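Local coordinates for enoyl-CoA hydratase/carnithine racemase (PDB 4NEK), which probably acts on enoyl-CoA thioesters as a member of the enoyl-CoA hydratase/isomerase family, perhaps as a delta(3)-delta(2)-enoyl-CoA isomerase, at residues Ser2-Val16 and Ile28-Gly42. Numbering follows the deposited sequence.
Sequences SELVLSHVEGGVQVV and IGEMYAALAEAFAKG
V5 and A34 meet where strand 5-10, at one edge of the chain's main sheet, lies over helix 29-42, V5 CB standing 3.7 Å from A34 CB. The two V5 methyls straddle this point: with CG1 anti to the backbone N (chi1 169°), that branch leads to L35 CD2, and CG2 rests against A34 CB and the carbonyl oxygen of M31. L35 CD2 is shared between the strands, since V16 CG1 of the second strand approaches it to 3.6 Å. Toward the helix start, L4 packs CB against M31 CG (3.8 Å) and reaches with CD1 to I28 CD1 (3.9 Å) and the E30 carboxylate; the selenomethionine M31, bent at chi3, brings CE near the L4 carbonyl oxygen. A34 and A38 present only methyls to the strands, consistent with the 8.8 Å approach of the axes of strand 5-10 and helix 29-42.

S2 OG, in a poorly ordered residue, is buried near E30 without a partner in the model. The hydrogen bond across the contact is at the other end. Q14, its chain extended, donates NE2 to A38 O at 2.9 Å, a weak bond because the N-H...O angle is only 129°. The amide's other end, OE1, sits 3.2 Å from G42 CA and beside K41 CE. The K41 ammonium has its salt-bridge partner in D45 and also touches V9 CG2.

The helix runs nearly parallel to strand 5-10 and antiparallel to strand 13-16 (178°); these contacts place it along the hairpin closed by the type I' turn E10-V13. Strand 13-18, this helix and strand 50-54 then form a right-handed beta-alpha-beta crossover, the opening unit of the crotonase fold.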
ATOM      1  N   SER C   2      29.334  33.189  -3.515  1.00 73.11           N
ATOM      2  CA  SER C   2      29.599  32.199  -2.432  1.00 67.59           C
ATOM      3  C   SER C   2      30.003  30.833  -2.929  1.00 55.29           C
ATOM      4  O   SER C   2      29.581  30.464  -4.000  1.00 47.34           O
ATOM      5  CB  SER C   2      28.372  32.057  -1.492  1.00 72.14           C
ATOM      6  OG  SER C   2      27.211  31.638  -2.205  1.00 67.87           O
ATOM      7  N   GLU C   3      30.789  30.079  -2.137  1.00 56.52           N
ATOM      8  CA  GLU C   3      31.145  28.664  -2.446  1.00 61.10           C
ATOM      9  C   GLU C   3      30.136  27.722  -1.747  1.00 50.29           C
ATOM     10  O   GLU C   3      30.196  26.465  -1.756  1.00 49.38           O
ATOM     11  CB  GLU C   3      32.602  28.353  -2.040  1.00 70.65           C
ATOM     12  CG  GLU C   3      33.670  29.205  -2.802  1.00 84.93           C
ATOM     13  CD  GLU C   3      33.672  30.722  -2.440  1.00 96.19           C
ATOM     14  OE1 GLU C   3      34.219  31.104  -1.381  1.00 87.70           O
ATOM     15  OE2 GLU C   3      33.128  31.573  -3.211  1.00108.52           O
ATOM     16  N   LEU C   4      29.155  28.388  -1.193  1.00 40.54           N
ATOM     17  CA  LEU C   4      28.026  27.760  -0.593  1.00 36.02           C
ATOM     18  C   LEU C   4      27.029  27.175  -1.593  1.00 34.13           C
ATOM     19  O   LEU C   4      26.199  26.388  -1.199  1.00 30.84           O
ATOM     20  CB  LEU C   4      27.330  28.774   0.266  1.00 36.30           C
ATOM     21  CG  LEU C   4      28.159  29.269   1.456  1.00 33.78           C
ATOM     22  CD1 LEU C   4      27.248  30.095   2.368  1.00 35.46           C
ATOM     23  CD2 LEU C   4      28.805  28.170   2.260  1.00 31.00           C
ATOM     24  N   VAL C   5      27.137  27.541  -2.870  1.00 31.81           N
ATOM     25  CA  VAL C   5      26.334  26.948  -3.915  1.00 31.19           C
ATOM     26  C   VAL C   5      27.230  26.655  -5.103  1.00 31.41           C
ATOM     27  O   VAL C   5      27.881  27.550  -5.576  1.00 38.34           O
ATOM     28  CB  VAL C   5      25.238  27.924  -4.378  1.00 28.65           C
ATOM     29  CG1 VAL C   5      24.551  27.429  -5.643  1.00 29.03           C
ATOM     30  CG2 VAL C   5      24.231  28.147  -3.279  1.00 29.71           C
ATOM     31  N   LEU C   6      27.236  25.424  -5.593  1.00 31.34           N
ATOM     32  CA  LEU C   6      28.086  25.020  -6.706  1.00 32.33           C
ATOM     33  C   LEU C   6      27.202  24.736  -7.870  1.00 33.85           C
ATOM     34  O   LEU C   6      26.176  24.115  -7.724  1.00 35.22           O
ATOM     35  CB  LEU C   6      28.849  23.747  -6.375  1.00 31.78           C
ATOM     36  CG  LEU C   6      29.686  23.843  -5.100  1.00 37.38           C
ATOM     37  CD1 LEU C   6      30.258  22.495  -4.652  1.00 38.82           C
ATOM     38  CD2 LEU C   6      30.816  24.846  -5.294  1.00 36.58           C
ATOM     39  N   SER C   7      27.612  25.171  -9.040  1.00 34.51           N
ATOM     40  CA  SER C   7      26.834  24.951 -10.209  1.00 35.41           C
ATOM     41  C   SER C   7      27.738  24.644 -11.378  1.00 36.68           C
ATOM     42  O   SER C   7      28.755  25.262 -11.531  1.00 38.70           O
ATOM     43  CB  SER C   7      26.043  26.194 -10.507  1.00 37.32           C
ATOM     44  OG  SER C   7      25.140  25.918 -11.545  1.00 42.40           O
ATOM     45  N   HIS C   8      27.356  23.699 -12.221  1.00 38.32           N
ATOM     46  CA  HIS C   8      28.103  23.429 -13.431  1.00 37.59           C
ATOM     47  C   HIS C   8      27.239  22.622 -14.380  1.00 36.25           C
ATOM     48  O   HIS C   8      26.260  22.036 -13.954  1.00 34.13           O
ATOM     49  CB  HIS C   8      29.377  22.672 -13.086  1.00 38.59           C
ATOM     50  CG  HIS C   8      29.136  21.264 -12.672  1.00 42.96           C
ATOM     51  ND1 HIS C   8      29.154  20.219 -13.569  1.00 46.36           N
ATOM     52  CD2 HIS C   8      28.865  20.720 -11.463  1.00 43.49           C
ATOM     53  CE1 HIS C   8      28.929  19.085 -12.925  1.00 46.05           C
ATOM     54  NE2 HIS C   8      28.759  19.361 -11.646  1.00 46.50           N
ATOM     55  N   VAL C   9      27.605  22.588 -15.657  1.00 35.66           N
ATOM     56  CA  VAL C   9      26.809  21.914 -16.676  1.00 37.75           C
ATOM     57  C   VAL C   9      27.518  20.688 -17.219  1.00 40.13           C
ATOM     58  O   VAL C   9      28.664  20.771 -17.530  1.00 42.51           O
ATOM     59  CB  VAL C   9      26.558  22.853 -17.851  1.00 37.82           C
ATOM     60  CG1 VAL C   9      25.726  22.154 -18.901  1.00 39.68           C
ATOM     61  CG2 VAL C   9      25.862  24.119 -17.379  1.00 37.87           C
ATOM     62  N   GLU C  10      26.824  19.559 -17.345  1.00 45.34           N
ATOM     63  CA  GLU C  10      27.349  18.337 -17.947  1.00 43.37           C
ATOM     64  C   GLU C  10      26.267  17.712 -18.814  1.00 41.05           C
ATOM     65  O   GLU C  10      25.186  17.366 -18.310  1.00 46.26           O
ATOM     66  CB  GLU C  10      27.554  17.314 -16.788  1.00 50.97           C
ATOM     67  CG  GLU C  10      28.855  16.949 -16.087  1.00 57.90           C
ATOM     68  CD  GLU C  10      28.546  15.951 -14.967  1.00 56.83           C
ATOM     69  OE1 GLU C  10      28.721  16.266 -13.772  1.00 44.51           O
ATOM     70  OE2 GLU C  10      28.112  14.839 -15.311  1.00 61.28           O
ATOM     71  N   GLY C  11      26.546  17.490 -20.086  1.00 37.67           N
ATOM     72  CA  GLY C  11      25.642  16.698 -20.933  1.00 35.83           C
ATOM     73  C   GLY C  11      24.218  17.173 -20.939  1.00 33.94           C
ATOM     74  O   GLY C  11      23.278  16.364 -20.838  1.00 37.98           O
ATOM     75  N   GLY C  12      24.054  18.489 -21.002  1.00 31.58           N
ATOM     76  CA  GLY C  12      22.734  19.093 -21.036  1.00 30.64           C
ATOM     77  C   GLY C  12      22.049  19.305 -19.682  1.00 29.25           C
ATOM     78  O   GLY C  12      20.893  19.758 -19.639  1.00 30.32           O
ATOM     79  N   VAL C  13      22.748  18.970 -18.593  1.00 26.54           N
ATOM     80  CA  VAL C  13      22.195  19.019 -17.265  1.00 25.95           C
ATOM     81  C   VAL C  13      22.929  20.034 -16.446  1.00 26.74           C
ATOM     82  O   VAL C  13      24.133  19.952 -16.281  1.00 25.72           O
ATOM     83  CB  VAL C  13      22.360  17.663 -16.562  1.00 25.83           C
ATOM     84  CG1 VAL C  13      21.796  17.728 -15.165  1.00 26.44           C
ATOM     85  CG2 VAL C  13      21.652  16.559 -17.322  1.00 26.11           C
ATOM     86  N   GLN C  14      22.209  20.995 -15.889  1.00 29.51           N
ATOM     87  CA  GLN C  14      22.827  21.929 -14.970  1.00 27.07           C
ATOM     88  C   GLN C  14      22.682  21.476 -13.534  1.00 26.63           C
ATOM     89  O   GLN C  14      21.592  21.447 -13.005  1.00 27.76           O
ATOM     90  CB  GLN C  14      22.238  23.296 -15.077  1.00 30.17           C
ATOM     91  CG  GLN C  14      23.051  24.232 -14.210  1.00 33.02           C
ATOM     92  CD  GLN C  14      22.832  25.687 -14.540  1.00 40.52           C
ATOM     93  OE1 GLN C  14      22.734  26.067 -15.698  1.00 51.03           O
ATOM     94  NE2 GLN C  14      22.738  26.514 -13.511  1.00 44.85           N
ATOM     95  N   VAL C  15      23.798  21.115 -12.925  1.00 25.72           N
ATOM     96  CA  VAL C  15      23.829  20.621 -11.595  1.00 26.08           C
ATOM     97  C   VAL C  15      23.989  21.791 -10.667  1.00 28.59           C
ATOM     98  O   VAL C  15      24.837  22.651 -10.886  1.00 33.16           O
ATOM     99  CB  VAL C  15      25.024  19.716 -11.406  1.00 27.10           C
ATOM    100  CG1 VAL C  15      25.077  19.200  -9.975  1.00 29.35           C
ATOM    101  CG2 VAL C  15      24.943  18.548 -12.359  1.00 27.51           C
ATOM    102  N   VAL C  16      23.134  21.858  -9.666  1.00 26.82           N
ATOM    103  CA  VAL C  16      23.096  22.966  -8.719  1.00 27.04           C
ATOM    104  C   VAL C  16      23.111  22.342  -7.333  1.00 25.81           C
ATOM    105  O   VAL C  16      22.181  21.653  -6.983  1.00 27.26           O
ATOM    106  CB  VAL C  16      21.803  23.764  -8.902  1.00 25.41           C
ATOM    107  CG1 VAL C  16      21.733  24.879  -7.894  1.00 27.72           C
ATOM    108  CG2 VAL C  16      21.715  24.338 -10.315  1.00 25.14           C
ATOM    109  N   ILE C  28      20.723  30.723   3.911  1.00 31.40           N
ATOM    110  CA  ILE C  28      20.868  32.139   4.188  1.00 30.52           C
ATOM    111  C   ILE C  28      20.707  32.904   2.869  1.00 31.15           C
ATOM    112  O   ILE C  28      20.703  32.331   1.765  1.00 35.10           O
ATOM    113  CB  ILE C  28      22.242  32.432   4.844  1.00 32.42           C
ATOM    114  CG1 ILE C  28      23.388  31.919   3.972  1.00 34.33           C
ATOM    115  CG2 ILE C  28      22.354  31.759   6.213  1.00 32.13           C
ATOM    116  CD1 ILE C  28      24.781  32.268   4.497  1.00 33.89           C
ATOM    117  N   GLY C  29      20.616  34.218   2.964  1.00 32.48           N
ATOM    118  CA  GLY C  29      20.360  35.078   1.807  1.00 30.61           C
ATOM    119  C   GLY C  29      21.303  34.847   0.637  1.00 33.11           C
ATOM    120  O   GLY C  29      20.867  34.896  -0.524  1.00 30.12           O
ATOM    121  N   GLU C  30      22.600  34.681   0.923  1.00 34.54           N
ATOM    122  CA  GLU C  30      23.572  34.516  -0.173  1.00 37.70           C
ATOM    123  C   GLU C  30      23.316  33.245  -0.948  1.00 36.04           C
ATOM    124  O   GLU C  30      23.597  33.227  -2.137  1.00 34.20           O
ATOM    125  CB  GLU C  30      25.061  34.544   0.229  1.00 42.70           C
ATOM    126  CG  GLU C  30      25.427  33.627   1.380  1.00 47.04           C
ATOM    127  CD  GLU C  30      26.868  33.799   1.872  1.00 54.85           C
ATOM    128  OE1 GLU C  30      27.754  33.475   1.050  1.00 57.39           O
ATOM    129  OE2 GLU C  30      27.118  34.256   3.050  1.00 66.45           O
HETATM  130  N   MSE C  31      22.752  32.216  -0.294  1.00 29.96           N
HETATM  131  CA  MSE C  31      22.478  30.950  -0.973  1.00 27.55           C
HETATM  132  C   MSE C  31      21.266  31.094  -1.837  1.00 25.18           C
HETATM  133  O   MSE C  31      21.326  30.776  -3.019  1.00 25.45           O
HETATM  134  CB  MSE C  31      22.300  29.836   0.006  1.00 28.03           C
HETATM  135  CG  MSE C  31      23.611  29.624   0.704  1.00 31.29           C
HETATM  136 SE   MSE C  31      23.442  28.267   2.129  1.00 41.84          SE
HETATM  137  CE  MSE C  31      23.240  26.664   0.994  1.00 40.99           C
ATOM    138  N   TYR C  32      20.213  31.696  -1.313  1.00 24.44           N
ATOM    139  CA  TYR C  32      19.060  32.018  -2.133  1.00 26.44           C
ATOM    140  C   TYR C  32      19.437  32.771  -3.375  1.00 27.33           C
ATOM    141  O   TYR C  32      18.902  32.526  -4.437  1.00 30.75           O
ATOM    142  CB  TYR C  32      18.022  32.844  -1.366  1.00 27.99           C
ATOM    143  CG  TYR C  32      17.256  32.049  -0.352  1.00 31.14           C
ATOM    144  CD1 TYR C  32      16.441  30.986  -0.745  1.00 33.22           C
ATOM    145  CD2 TYR C  32      17.344  32.336   0.995  1.00 32.40           C
ATOM    146  CE1 TYR C  32      15.736  30.250   0.186  1.00 33.70           C
ATOM    147  CE2 TYR C  32      16.626  31.623   1.930  1.00 32.25           C
ATOM    148  CZ  TYR C  32      15.832  30.578   1.520  1.00 34.58           C
ATOM    149  OH  TYR C  32      15.174  29.830   2.470  1.00 38.38           O
ATOM    150  N   ALA C  33      20.333  33.735  -3.237  1.00 28.56           N
ATOM    151  CA  ALA C  33      20.691  34.586  -4.369  1.00 30.43           C
ATOM    152  C   ALA C  33      21.468  33.763  -5.391  1.00 29.94           C
ATOM    153  O   ALA C  33      21.211  33.841  -6.568  1.00 32.77           O
ATOM    154  CB  ALA C  33      21.509  35.793  -3.902  1.00 26.91           C
ATOM    155  N   ALA C  34      22.447  33.010  -4.926  1.00 27.08           N
ATOM    156  CA  ALA C  34      23.210  32.170  -5.823  1.00 25.53           C
ATOM    157  C   ALA C  34      22.326  31.136  -6.517  1.00 23.87           C
ATOM    158  O   ALA C  34      22.520  30.869  -7.676  1.00 22.49           O
ATOM    159  CB  ALA C  34      24.325  31.472  -5.058  1.00 24.51           C
ATOM    160  N   LEU C  35      21.348  30.593  -5.801  1.00 24.49           N
ATOM    161  CA  LEU C  35      20.431  29.616  -6.385  1.00 25.70           C
ATOM    162  C   LEU C  35      19.546  30.240  -7.429  1.00 25.90           C
ATOM    163  O   LEU C  35      19.367  29.682  -8.488  1.00 27.60           O
ATOM    164  CB  LEU C  35      19.545  28.979  -5.319  1.00 26.48           C
ATOM    165  CG  LEU C  35      20.283  28.094  -4.344  1.00 27.67           C
ATOM    166  CD1 LEU C  35      19.430  27.791  -3.115  1.00 29.77           C
ATOM    167  CD2 LEU C  35      20.696  26.819  -5.007  1.00 28.52           C
ATOM    168  N   ALA C  36      18.997  31.404  -7.140  1.00 26.06           N
ATOM    169  CA  ALA C  36      18.176  32.104  -8.119  1.00 28.16           C
ATOM    170  C   ALA C  36      18.998  32.417  -9.352  1.00 31.90           C
ATOM    171  O   ALA C  36      18.526  32.315 -10.482  1.00 35.66           O
ATOM    172  CB  ALA C  36      17.606  33.376  -7.524  1.00 25.52           C
ATOM    173  N   GLU C  37      20.233  32.828  -9.143  1.00 34.22           N
ATOM    174  CA  GLU C  37      21.099  33.167 -10.263  1.00 40.69           C
ATOM    175  C   GLU C  37      21.320  31.945 -11.121  1.00 36.66           C
ATOM    176  O   GLU C  37      21.223  32.018 -12.339  1.00 36.39           O
ATOM    177  CB  GLU C  37      22.430  33.694  -9.757  1.00 47.51           C
ATOM    178  CG  GLU C  37      23.256  34.495 -10.750  1.00 58.94           C
ATOM    179  CD  GLU C  37      24.531  35.057 -10.099  1.00 76.19           C
ATOM    180  OE1 GLU C  37      25.395  34.246  -9.683  1.00 87.31           O
ATOM    181  OE2 GLU C  37      24.664  36.302  -9.956  1.00 86.33           O
ATOM    182  N   ALA C  38      21.634  30.824 -10.483  1.00 31.62           N
ATOM    183  CA  ALA C  38      21.832  29.579 -11.231  1.00 32.24           C
ATOM    184  C   ALA C  38      20.613  29.167 -12.093  1.00 29.46           C
ATOM    185  O   ALA C  38      20.788  28.692 -13.200  1.00 28.43           O
ATOM    186  CB  ALA C  38      22.200  28.472 -10.284  1.00 32.87           C
ATOM    187  N   PHE C  39      19.408  29.358 -11.586  1.00 26.21           N
ATOM    188  CA  PHE C  39      18.231  29.104 -12.393  1.00 29.49           C
ATOM    189  C   PHE C  39      18.085  30.056 -13.536  1.00 29.79           C
ATOM    190  O   PHE C  39      17.749  29.651 -14.619  1.00 31.29           O
ATOM    191  CB  PHE C  39      16.955  29.073 -11.544  1.00 31.64           C
ATOM    192  CG  PHE C  39      16.721  27.731 -10.954  1.00 35.62           C
ATOM    193  CD1 PHE C  39      17.466  27.310  -9.844  1.00 39.26           C
ATOM    194  CD2 PHE C  39      15.882  26.839 -11.567  1.00 37.57           C
ATOM    195  CE1 PHE C  39      17.324  26.040  -9.322  1.00 41.21           C
ATOM    196  CE2 PHE C  39      15.719  25.563 -11.045  1.00 36.63           C
ATOM    197  CZ  PHE C  39      16.452  25.161  -9.930  1.00 40.25           C
ATOM    198  N   ALA C  40      18.362  31.334 -13.316  1.00 31.60           N
ATOM    199  CA  ALA C  40      18.267  32.326 -14.392  1.00 30.24           C
ATOM    200  C   ALA C  40      19.284  32.004 -15.489  1.00 29.78           C
ATOM    201  O   ALA C  40      18.973  32.000 -16.671  1.00 32.84           O
ATOM    202  CB  ALA C  40      18.487  33.725 -13.845  1.00 28.70           C
ATOM    203  N   LYS C  41      20.488  31.655 -15.099  1.00 31.13           N
ATOM    204  CA  LYS C  41      21.471  31.292 -16.090  1.00 35.05           C
ATOM    205  C   LYS C  41      21.027  30.048 -16.882  1.00 33.66           C
ATOM    206  O   LYS C  41      21.022  30.047 -18.116  1.00 32.82           O
ATOM    207  CB  LYS C  41      22.821  31.100 -15.409  1.00 40.84           C
ATOM    208  CG  LYS C  41      23.747  30.222 -16.227  1.00 57.20           C
ATOM    209  CD  LYS C  41      25.014  29.684 -15.538  1.00 67.44           C
ATOM    210  CE  LYS C  41      25.391  28.237 -15.941  1.00 66.10           C
ATOM    211  NZ  LYS C  41      25.182  27.866 -17.377  1.00 62.82           N
ATOM    212  N   GLY C  42      20.623  28.997 -16.168  1.00 30.61           N
ATOM    213  CA  GLY C  42      20.250  27.762 -16.806  1.00 28.77           C
ATOM    214  C   GLY C  42      19.069  27.962 -17.716  1.00 28.25           C
ATOM    215  O   GLY C  42      19.008  27.407 -18.798  1.00 29.20           O
TER